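Local coordinates for putative endonuclease/exonuclease/phosphatase family protein (Bacteroides thetaiotaomicron, PDB 3MPR), which probably acts as a metal-dependent nuclease of the endonuclease/exonuclease/phosphatase family, cleaving phosphodiester bonds in nucleic acids, at residues A[9-14]-A[48-53]. Residues are numbered along the deposited sequence; the frame is centred on the assembly and turned at random.
Sequences VASYNL and GTQECF
ND2 of Asn-13 gives a hydrogen bond to OE2 of Glu-51 at 2.9 Å and another to Asp-178. The first lies in the amide plane of Asn-13 but meets OE2 from above the carboxylate plane, the two planes being 74° apart. Chi1 of 180° sets CG of Asn-13 anti to its backbone N, beside the carbonyl carbon, while OD1 accepts from the backbone of Arg-15. An amide suits this place because it both donates and accepts. Glu-51 binds magnesium in this protein, although none is bound in this chain, and its OE1 forms a salt bridge with Arg-15; an alanine here would probably cost the metal site a ligand, Asn-13 ND2 this acceptor and Arg-15 this mate. On the face that Asn-13 shares with Ser-11, the bent Gln-50 side chain makes a weak bond from NE2 to OG of Ser-11, and a water joins this hydroxyl to OE1. Asn-140 also accepts from NE2. Parallel backbone bonds join the strands, among them Tyr-12 N to Gly-48 O at 2.9 Å, and Leu-14 N continues the pairing to Gln-50 O at 3.1 Å. Just past the strand ends, Leu-14 CD1 packs against Cys-52 SG at 3.8 Å and Thr-49 CG2 at 4.0 Å, an apolar match. Strands 5-13 and 46-50 are thus neighbours in one sheet of the DNase I-like fold, the polar face meeting strands 135-142 and 173-178 of the second sheet, with Tyr-12 and Leu-14 against helix 28-41.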
ATOM      1  N   VAL A   9       8.784  -4.983  -7.573  1.00  7.90           N
ATOM      2  CA  VAL A   9       9.405  -6.129  -6.922  1.00  6.95           C
ATOM      3  C   VAL A   9       9.281  -5.974  -5.415  1.00  7.74           C
ATOM      4  O   VAL A   9       8.977  -4.886  -4.925  1.00  8.36           O
ATOM      5  CB  VAL A   9      10.881  -6.295  -7.330  1.00  5.08           C
ATOM      6  CG1 VAL A   9      11.006  -6.398  -8.861  1.00  6.14           C
ATOM      7  CG2 VAL A   9      11.736  -5.136  -6.795  1.00  4.89           C
ATOM      8  N   ALA A  10       9.465  -7.077  -4.697  1.00  4.35           N
ATOM      9  CA  ALA A  10       9.386  -7.077  -3.240  1.00  3.53           C
ATOM     10  C   ALA A  10      10.306  -8.128  -2.638  1.00 10.63           C
ATOM     11  O   ALA A  10      10.733  -9.074  -3.311  1.00  8.24           O
ATOM     12  CB  ALA A  10       7.957  -7.313  -2.783  1.00  6.14           C
ATOM     13  N   SER A  11      10.613  -7.930  -1.363  1.00 10.07           N
ATOM     14  CA  SER A  11      11.311  -8.912  -0.554  1.00  9.50           C
ATOM     15  C   SER A  11      10.454  -9.088   0.694  1.00 12.47           C
ATOM     16  O   SER A  11      10.055  -8.111   1.327  1.00 10.76           O
ATOM     17  CB  SER A  11      12.698  -8.393  -0.169  1.00  8.74           C
ATOM     18  OG  SER A  11      13.405  -9.372   0.595  1.00 10.13           O
ATOM     19  N   TYR A  12      10.139 -10.324   1.044  1.00  6.30           N
ATOM     20  CA  TYR A  12       9.225 -10.549   2.170  1.00  9.60           C
ATOM     21  C   TYR A  12       9.578 -11.842   2.871  1.00  8.64           C
ATOM     22  O   TYR A  12       9.420 -12.924   2.299  1.00 11.52           O
ATOM     23  CB  TYR A  12       7.799 -10.646   1.643  1.00  6.39           C
ATOM     24  CG  TYR A  12       6.696 -10.372   2.651  1.00 10.19           C
ATOM     25  CD1 TYR A  12       6.976 -10.078   3.977  1.00  8.56           C
ATOM     26  CD2 TYR A  12       5.365 -10.401   2.255  1.00  9.15           C
ATOM     27  CE1 TYR A  12       5.952  -9.820   4.888  1.00  8.28           C
ATOM     28  CE2 TYR A  12       4.328 -10.143   3.161  1.00 11.25           C
ATOM     29  CZ  TYR A  12       4.628  -9.859   4.471  1.00 12.87           C
ATOM     30  OH  TYR A  12       3.605  -9.599   5.362  1.00 15.22           O
ATOM     31  N   ASN A  13      10.048 -11.733   4.110  1.00  7.72           N
ATOM     32  CA  ASN A  13      10.278 -12.911   4.937  1.00 10.56           C
ATOM     33  C   ASN A  13       8.945 -13.358   5.538  1.00 10.98           C
ATOM     34  O   ASN A  13       8.364 -12.653   6.358  1.00  8.57           O
ATOM     35  CB  ASN A  13      11.287 -12.592   6.038  1.00 10.50           C
ATOM     36  CG  ASN A  13      11.561 -13.782   6.941  1.00  9.99           C
ATOM     37  OD1 ASN A  13      10.685 -14.608   7.177  1.00 11.59           O
ATOM     38  ND2 ASN A  13      12.786 -13.878   7.439  1.00 11.38           N
ATOM     39  N   LEU A  14       8.464 -14.527   5.123  1.00  9.58           N
ATOM     40  CA  LEU A  14       7.104 -14.962   5.445  1.00  7.81           C
ATOM     41  C   LEU A  14       7.018 -15.696   6.786  1.00  9.55           C
ATOM     42  O   LEU A  14       5.923 -16.040   7.245  1.00 11.32           O
ATOM     43  CB  LEU A  14       6.532 -15.823   4.309  1.00  9.01           C
ATOM     44  CG  LEU A  14       6.535 -15.179   2.914  1.00 11.40           C
ATOM     45  CD1 LEU A  14       5.602 -15.936   1.977  1.00 10.52           C
ATOM     46  CD2 LEU A  14       6.136 -13.712   2.978  1.00  8.65           C
ATOM     47  N   GLY A  48      10.981 -12.012  -3.772  1.00  7.74           N
ATOM     48  CA  GLY A  48      11.758 -12.992  -3.054  1.00 10.62           C
ATOM     49  C   GLY A  48      11.117 -13.210  -1.703  1.00 11.56           C
ATOM     50  O   GLY A  48      10.665 -12.261  -1.052  1.00  9.77           O
ATOM     51  N   THR A  49      11.036 -14.467  -1.299  1.00  9.46           N
ATOM     52  CA  THR A  49      10.538 -14.817   0.024  1.00  8.49           C
ATOM     53  C   THR A  49      11.621 -15.537   0.817  1.00  9.80           C
ATOM     54  O   THR A  49      12.536 -16.117   0.241  1.00 11.28           O
ATOM     55  CB  THR A  49       9.318 -15.745  -0.066  1.00 11.88           C
ATOM     56  OG1 THR A  49       9.708 -17.001  -0.650  1.00 12.06           O
ATOM     57  CG2 THR A  49       8.206 -15.094  -0.894  1.00  5.77           C
ATOM     58  N   GLN A  50      11.513 -15.517   2.139  1.00  6.89           N
ATOM     59  CA  GLN A  50      12.422 -16.300   2.960  1.00  9.84           C
ATOM     60  C   GLN A  50      11.644 -17.108   4.002  1.00 12.87           C
ATOM     61  O   GLN A  50      10.512 -16.761   4.358  1.00  8.81           O
ATOM     62  CB  GLN A  50      13.484 -15.414   3.616  1.00  9.38           C
ATOM     63  CG  GLN A  50      14.238 -14.504   2.635  1.00  8.86           C
ATOM     64  CD  GLN A  50      13.495 -13.216   2.313  1.00 10.36           C
ATOM     65  OE1 GLN A  50      12.898 -12.585   3.190  1.00 10.19           O
ATOM     66  NE2 GLN A  50      13.544 -12.804   1.045  1.00  5.85           N
ATOM     67  N   GLU A  51      12.263 -18.200   4.442  1.00  9.51           N
ATOM     68  CA  GLU A  51      11.791 -19.043   5.547  1.00 14.02           C
ATOM     69  C   GLU A  51      10.698 -20.063   5.258  1.00 14.39           C
ATOM     70  O   GLU A  51      10.301 -20.799   6.156  1.00 14.95           O
ATOM     71  CB  GLU A  51      11.404 -18.211   6.772  1.00 13.44           C
ATOM     72  CG  GLU A  51      12.581 -17.524   7.428  1.00 13.97           C
ATOM     73  CD  GLU A  51      12.307 -17.083   8.861  1.00 16.53           C
ATOM     74  OE1 GLU A  51      11.480 -17.727   9.554  1.00 16.74           O
ATOM     75  OE2 GLU A  51      12.953 -16.108   9.302  1.00 15.99           O
ATOM     76  N   CYS A  52      10.198 -20.125   4.034  1.00 11.06           N
ATOM     77  CA  CYS A  52       9.100 -21.053   3.766  1.00 11.70           C
ATOM     78  C   CYS A  52       9.550 -22.508   3.663  1.00 12.33           C
ATOM     79  O   CYS A  52      10.470 -22.827   2.925  1.00 12.34           O
ATOM     80  CB  CYS A  52       8.400 -20.689   2.465  1.00 12.31           C
ATOM     81  SG  CYS A  52       7.374 -19.213   2.598  1.00 15.84           S
ATOM     82  N   PHE A  53       8.859 -23.388   4.370  1.00 10.97           N
ATOM     83  CA  PHE A  53       8.988 -24.805   4.102  1.00 11.89           C
ATOM     84  C   PHE A  53       8.143 -25.095   2.871  1.00 12.20           C
ATOM     85  O   PHE A  53       7.323 -24.276   2.472  1.00 13.80           O
ATOM     86  CB  PHE A  53       8.519 -25.625   5.308  1.00 10.51           C
ATOM     87  CG  PHE A  53       9.411 -25.506   6.504  1.00 19.85           C
ATOM     88  CD1 PHE A  53      10.681 -26.049   6.490  1.00 23.94           C
ATOM     89  CD2 PHE A  53       8.968 -24.877   7.655  1.00 26.31           C
ATOM     90  CE1 PHE A  53      11.506 -25.949   7.592  1.00 30.01           C
ATOM     91  CE2 PHE A  53       9.790 -24.769   8.759  1.00 28.83           C
ATOM     92  CZ  PHE A  53      11.061 -25.307   8.728  1.00 30.71           C
TER
HETATM   93  O   HOH W   1      12.846  -9.846   3.183  1.00  7.42           O